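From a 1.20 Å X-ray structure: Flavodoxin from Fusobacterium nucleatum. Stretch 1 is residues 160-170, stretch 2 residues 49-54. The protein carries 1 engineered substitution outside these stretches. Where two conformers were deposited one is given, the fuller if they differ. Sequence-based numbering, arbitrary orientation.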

ATOM      1  N   ASP A 160      -3.699  -4.159  12.908  1.00 13.23           N
ATOM      2  CA  ASP A 160      -2.373  -4.522  13.364  1.00 13.20           C
ATOM      3  C   ASP A 160      -1.301  -3.808  12.554  1.00 11.72           C
ATOM      4  O   ASP A 160      -0.274  -3.387  13.089  1.00 13.10           O
ATOM      5  CB  ASP A 160      -2.148  -6.021  13.202  1.00 14.46           C
ATOM      6  CG  ASP A 160      -2.912  -6.867  14.196  1.00 19.61           C
ATOM      7  OD1 ASP A 160      -3.515  -6.334  15.152  1.00 20.22           O
ATOM      8  OD2 ASP A 160      -2.886  -8.108  13.980  1.00 20.11           O
ATOM      9  N   TRP A 161      -1.510  -3.700  11.240  1.00 11.07           N
ATOM     10  CA  TRP A 161      -0.512  -3.074  10.378  1.00  9.67           C
ATOM     11  C   TRP A 161      -0.384  -1.576  10.648  1.00 10.83           C
ATOM     12  O   TRP A 161       0.722  -1.038  10.695  1.00 10.94           O
ATOM     13  CB  TRP A 161      -0.920  -3.338   8.933  1.00  9.92           C
ATOM     14  CG  TRP A 161       0.039  -2.904   7.890  1.00  9.63           C
ATOM     15  CD1 TRP A 161       1.194  -3.534   7.540  1.00 10.55           C
ATOM     16  CD2 TRP A 161      -0.076  -1.767   7.030  1.00  9.23           C
ATOM     17  NE1 TRP A 161       1.801  -2.875   6.511  1.00 10.73           N
ATOM     18  CE2 TRP A 161       1.054  -1.775   6.185  1.00  9.05           C
ATOM     19  CE3 TRP A 161      -1.007  -0.748   6.900  1.00  9.77           C
ATOM     20  CZ2 TRP A 161       1.242  -0.827   5.188  1.00  9.76           C
ATOM     21  CZ3 TRP A 161      -0.789   0.206   5.910  1.00 10.28           C
ATOM     22  CH2 TRP A 161       0.318   0.142   5.085  1.00  9.72           C
ATOM     23  N   ILE A 162      -1.517  -0.900  10.812  1.00 10.33           N
ATOM     24  CA  ILE A 162      -1.476   0.528  11.127  1.00 10.74           C
ATOM     25  C   ILE A 162      -0.719   0.760  12.435  1.00 12.53           C
ATOM     26  O   ILE A 162       0.109   1.679  12.545  1.00 12.07           O
ATOM     27  CB  ILE A 162      -2.898   1.109  11.158  1.00 11.19           C
ATOM     28  CG1 ILE A 162      -3.515   1.119   9.761  1.00 11.28           C
ATOM     29  CG2 ILE A 162      -2.927   2.501  11.783  1.00 13.06           C
ATOM     30  CD1 ILE A 162      -2.881   2.072   8.769  1.00 14.04           C
ATOM     31  N   THR A 163      -0.965  -0.083  13.442  1.00 12.36           N
ATOM     32  CA  THR A 163      -0.237   0.059  14.699  1.00 12.59           C
ATOM     33  C   THR A 163       1.263  -0.059  14.478  1.00 13.63           C
ATOM     34  O   THR A 163       2.052   0.708  15.060  1.00 14.58           O
ATOM     35  CB  THR A 163      -0.740  -0.983  15.688  1.00 14.48           C
ATOM     36  OG1 THR A 163      -2.096  -0.683  15.999  1.00 18.03           O
ATOM     37  CG2 THR A 163       0.052  -1.017  16.979  1.00 18.41           C
ATOM     38  N   GLU A 164       1.693  -1.010  13.645  1.00 13.45           N
ATOM     39  CA  GLU A 164       3.112  -1.183  13.397  1.00 13.07           C
ATOM     40  C   GLU A 164       3.710  -0.009  12.650  1.00 12.95           C
ATOM     41  O   GLU A 164       4.777   0.487  13.026  1.00 14.07           O
ATOM     42  CB  GLU A 164       3.383  -2.478  12.646  1.00 16.32           C
ATOM     43  CG  GLU A 164       3.177  -3.727  13.486  1.00 29.24           C
ATOM     44  CD  GLU A 164       3.857  -3.644  14.848  1.00 43.93           C
ATOM     45  OE1 GLU A 164       3.143  -3.731  15.875  1.00 30.90           O
ATOM     46  OE2 GLU A 164       5.094  -3.466  14.881  1.00 46.08           O
ATOM     47  N   ILE A 165       3.070   0.437  11.570  1.00 11.65           N
ATOM     48  CA  ILE A 165       3.741   1.451  10.766  1.00 11.61           C
ATOM     49  C   ILE A 165       3.774   2.785  11.485  1.00 10.33           C
ATOM     50  O   ILE A 165       4.709   3.580  11.276  1.00 11.56           O
ATOM     51  CB  ILE A 165       3.194   1.582   9.343  1.00 11.12           C
ATOM     52  CG1 ILE A 165       1.785   2.171   9.320  1.00 11.25           C
ATOM     53  CG2 ILE A 165       3.265   0.241   8.618  1.00 13.63           C
ATOM     54  CD1 ILE A 165       1.243   2.342   7.896  1.00 12.27           C
ATOM     55  N   LYS A 166       2.783   3.052  12.326  1.00 11.62           N
ATOM     56  CA  LYS A 166       2.800   4.317  13.070  1.00 11.68           C
ATOM     57  C   LYS A 166       4.072   4.464  13.901  1.00 13.60           C
ATOM     58  O   LYS A 166       4.533   5.591  14.136  1.00 14.55           O
ATOM     59  CB  LYS A 166       1.562   4.425  13.969  1.00 12.87           C
ATOM     60  CG  LYS A 166       0.326   4.827  13.221  1.00 14.63           C
ATOM     61  CD  LYS A 166      -0.888   5.169  14.021  1.00 19.30           C
ATOM     62  CE  LYS A 166      -1.229   4.314  15.194  1.00 40.17           C
ATOM     63  NZ  LYS A 166      -2.141   5.155  16.066  1.00 32.94           N
ATOM     64  N   LYS A 167       4.697   3.372  14.327  1.00 12.85           N
ATOM     65  CA  LYS A 167       5.912   3.421  15.116  1.00 13.53           C
ATOM     66  C   LYS A 167       7.087   3.979  14.370  1.00 14.34           C
ATOM     67  O   LYS A 167       8.012   4.423  14.961  1.00 16.70           O
ATOM     68  CB  LYS A 167       6.269   2.029  15.634  1.00 16.92           C
ATOM     69  CG  LYS A 167       5.233   1.386  16.522  1.00 19.24           C
ATOM     70  CD  LYS A 167       5.609  -0.036  16.956  1.00 23.96           C
ATOM     71  CE  LYS A 167       4.469  -0.746  17.653  1.00 33.70           C
ATOM     72  NZ  LYS A 167       4.737  -2.183  17.981  1.00 41.16           N
ATOM     73  N   GLU A 168       7.047   3.915  13.044  1.00 12.93           N
ATOM     74  CA  GLU A 168       8.109   4.437  12.203  1.00 12.47           C
ATOM     75  C   GLU A 168       7.776   5.778  11.546  1.00 11.47           C
ATOM     76  O   GLU A 168       8.591   6.386  10.985  1.00 14.15           O
ATOM     77  CB  GLU A 168       8.518   3.419  11.141  1.00 14.18           C
ATOM     78  CG  GLU A 168       9.390   2.299  11.686  1.00 18.61           C
ATOM     79  CD  GLU A 168      10.835   2.659  12.081  1.00 26.81           C
ATOM     80  OE1 GLU A 168      11.477   3.489  11.499  1.00 29.10           O
ATOM     81  OE2 GLU A 168      11.344   2.088  12.976  1.00 23.67           O
ATOM     82  N   PHE A 169       6.517   6.167  11.658  1.00 12.91           N
ATOM     83  CA  PHE A 169       6.090   7.373  11.062  1.00 12.51           C
ATOM     84  C   PHE A 169       6.747   8.659  11.755  1.00 13.87           C
ATOM     85  O   PHE A 169       7.097   8.593  12.915  1.00 17.44           O
ATOM     86  CB  PHE A 169       4.579   7.549  11.033  1.00 13.51           C
ATOM     87  CG  PHE A 169       3.858   6.868   9.885  1.00 12.52           C
ATOM     88  CD1 PHE A 169       4.477   6.497   8.736  1.00 13.10           C
ATOM     89  CD2 PHE A 169       2.532   6.682   9.969  1.00 12.76           C
ATOM     90  CE1 PHE A 169       3.779   5.914   7.688  1.00 13.93           C
ATOM     91  CE2 PHE A 169       1.841   6.082   8.929  1.00 13.47           C
ATOM     92  CZ  PHE A 169       2.457   5.734   7.791  1.00 11.96           C
ATOM     93  N   LYS A 170       6.951   9.694  11.054  0.50  9.97           N
ATOM     94  CA  LYS A 170       7.578  10.878  11.602  0.50 13.60           C
ATOM     95  C   LYS A 170       6.532  11.755  12.316  0.50 17.18           C
ATOM     96  O   LYS A 170       5.373  11.865  11.903  0.50 11.19           O
ATOM     97  CB  LYS A 170       8.197  11.667  10.455  0.50 17.01           C
ATOM     98  CG  LYS A 170       9.025  10.860   9.480  0.50 25.71           C
ATOM     99  CD  LYS A 170      10.292  10.362  10.119  0.50 27.40           C
ATOM    100  CE  LYS A 170      11.339  10.035   9.063  0.50 27.57           C
ATOM    101  NZ  LYS A 170      12.430   9.184   9.614  0.50 40.48           N
TER
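Stretch 2, residues 49-54: FENLIL

Stretch 2 packs a short β-strand against the C-terminal helix of the chain in a roughly antiparallel contact that is apolar along the helix and hydrogen-bonded at the chain end. Residues 51-54 are extended, with phi between -135° and -112° and psi between 118° and 144°, and the strand continues later in the chain; Phe49 and Glu50 lead into it as loop. The N-to-C directions of strand and helix lie 151° apart, and their axes approach to 11.2 Å, a spacing that leaves room for a layer of side chains. The register runs accordingly: Ile53 lies across from Ile165 (CA to CA 9.5 Å) and Asn51 across from Phe169 (CA to CA 5.8 Å), so the backbones draw together toward Phe169. Strand alternation turns the CA-to-CB bonds of Asn51 and Ile53 toward stretch 1 and that of Leu52 away. Ile53, chi1 m and chi2 t, meets four side chains: its CG2 is 4.1 Å from Trp161 CZ3, at the edge of the indole, its CD1 3.9 Å from Ile162 CD1, and its CG1 4.0 Å from Ile165 CD1 and 4.1 Å from Phe169 CZ. Asn51, chi1 m, serves both ring and backbone. Its CB lies over one face of the Phe169 ring, 3.8 Å from the centroid and 16° off the normal, a CH-pi contact, while its amide pairs with the main chain of Lys170: Lys170 N donates to Asn51 OD1 (2.9 Å, 163°) and Asn51 ND2 donates to Lys170 O (2.9 Å, 167°). One side chain thus satisfies both a donor and an acceptor of the last residue. Leu52 contributes its backbone, with Leu52 O 4.0 Å from Phe169 CZ at the ring edge. At the margin, Glu50 OE1 comes within 4.0 Å of Lys170 CG.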

ATOM      1  N   PHE A  49       4.050  14.929   1.647  1.00 11.31           N
ATOM      2  CA  PHE A  49       3.916  14.190   2.883  1.00 11.85           C
ATOM      3  C   PHE A  49       5.201  13.452   3.186  1.00 12.65           C
ATOM      4  O   PHE A  49       5.876  12.936   2.292  1.00 14.57           O
ATOM      5  CB  PHE A  49       2.775  13.166   2.762  1.00 11.60           C
ATOM      6  CG  PHE A  49       1.467  13.806   2.487  1.00 11.20           C
ATOM      7  CD1 PHE A  49       0.692  14.253   3.525  1.00 13.57           C
ATOM      8  CD2 PHE A  49       1.030  14.049   1.198  1.00 10.87           C
ATOM      9  CE1 PHE A  49      -0.490  14.909   3.301  1.00 15.60           C
ATOM     10  CE2 PHE A  49      -0.122  14.702   0.957  1.00 12.27           C
ATOM     11  CZ  PHE A  49      -0.897  15.137   1.992  1.00 14.56           C
ATOM     12  N   GLU A  50       5.501  13.339   4.475  1.00 10.98           N
ATOM     13  CA  GLU A  50       6.598  12.505   4.935  1.00 10.51           C
ATOM     14  C   GLU A  50       6.150  11.116   5.312  1.00 10.20           C
ATOM     15  O   GLU A  50       6.979  10.211   5.334  1.00 12.80           O
ATOM     16  CB  GLU A  50       7.309  13.156   6.125  1.00 14.07           C
ATOM     17  CG  GLU A  50       7.887  14.560   5.762  1.00 23.05           C
ATOM     18  CD  GLU A  50       8.789  15.150   6.843  1.00 48.86           C
ATOM     19  OE1 GLU A  50       9.247  14.400   7.732  1.00 37.59           O
ATOM     20  OE2 GLU A  50       9.043  16.374   6.793  1.00 58.12           O
ATOM     21  N   ASN A  51       4.895  10.963   5.689  1.00  9.39           N
ATOM     22  CA  ASN A  51       4.302   9.688   6.031  1.00  9.26           C
ATOM     23  C   ASN A  51       3.282   9.360   4.955  1.00  8.54           C
ATOM     24  O   ASN A  51       2.408  10.184   4.678  1.00  9.42           O
ATOM     25  CB  ASN A  51       3.569   9.796   7.369  1.00 10.31           C
ATOM     26  CG  ASN A  51       4.492  10.114   8.518  1.00 10.09           C
ATOM     27  OD1 ASN A  51       5.641   9.682   8.521  1.00 11.05           O
ATOM     28  ND2 ASN A  51       3.986  10.854   9.508  1.00 11.02           N
ATOM     29  N   LEU A  52       3.385   8.176   4.347  1.00  7.98           N
ATOM     30  CA  LEU A  52       2.553   7.800   3.210  1.00  8.16           C
ATOM     31  C   LEU A  52       2.024   6.393   3.361  1.00  7.50           C
ATOM     32  O   LEU A  52       2.717   5.495   3.837  1.00  8.61           O
ATOM     33  CB  LEU A  52       3.399   7.835   1.944  1.00  8.29           C
ATOM     34  CG  LEU A  52       3.781   9.221   1.437  1.00  9.79           C
ATOM     35  CD1 LEU A  52       4.916   9.116   0.438  1.00 12.76           C
ATOM     36  CD2 LEU A  52       2.601   9.920   0.788  1.00 10.04           C
ATOM     37  N   ILE A  53       0.791   6.209   2.908  1.00  7.88           N
ATOM     38  CA  ILE A  53       0.197   4.889   2.699  1.00  7.21           C
ATOM     39  C   ILE A  53      -0.281   4.835   1.257  1.00  7.24           C
ATOM     40  O   ILE A  53      -1.124   5.649   0.854  1.00  8.22           O
ATOM     41  CB  ILE A  53      -0.967   4.653   3.668  1.00  7.50           C
ATOM     42  CG1 ILE A  53      -0.484   4.692   5.116  1.00  8.60           C
ATOM     43  CG2 ILE A  53      -1.683   3.331   3.333  1.00  9.11           C
ATOM     44  CD1 ILE A  53      -1.606   4.643   6.148  1.00  9.74           C
ATOM     45  N   LEU A  54       0.274   3.927   0.470  1.00  7.37           N
ATOM     46  CA  LEU A  54      -0.043   3.792  -0.954  1.00  7.15           C
ATOM     47  C   LEU A  54      -0.760   2.474  -1.152  1.00  7.52           C
ATOM     48  O   LEU A  54      -0.268   1.435  -0.716  1.00  8.54           O
ATOM     49  CB  LEU A  54       1.233   3.817  -1.803  1.00  8.01           C
ATOM     50  CG  LEU A  54       2.242   4.917  -1.479  1.00  8.86           C
ATOM     51  CD1 LEU A  54       3.401   4.826  -2.467  1.00 10.58           C
ATOM     52  CD2 LEU A  54       1.656   6.314  -1.489  1.00  8.50           C
TER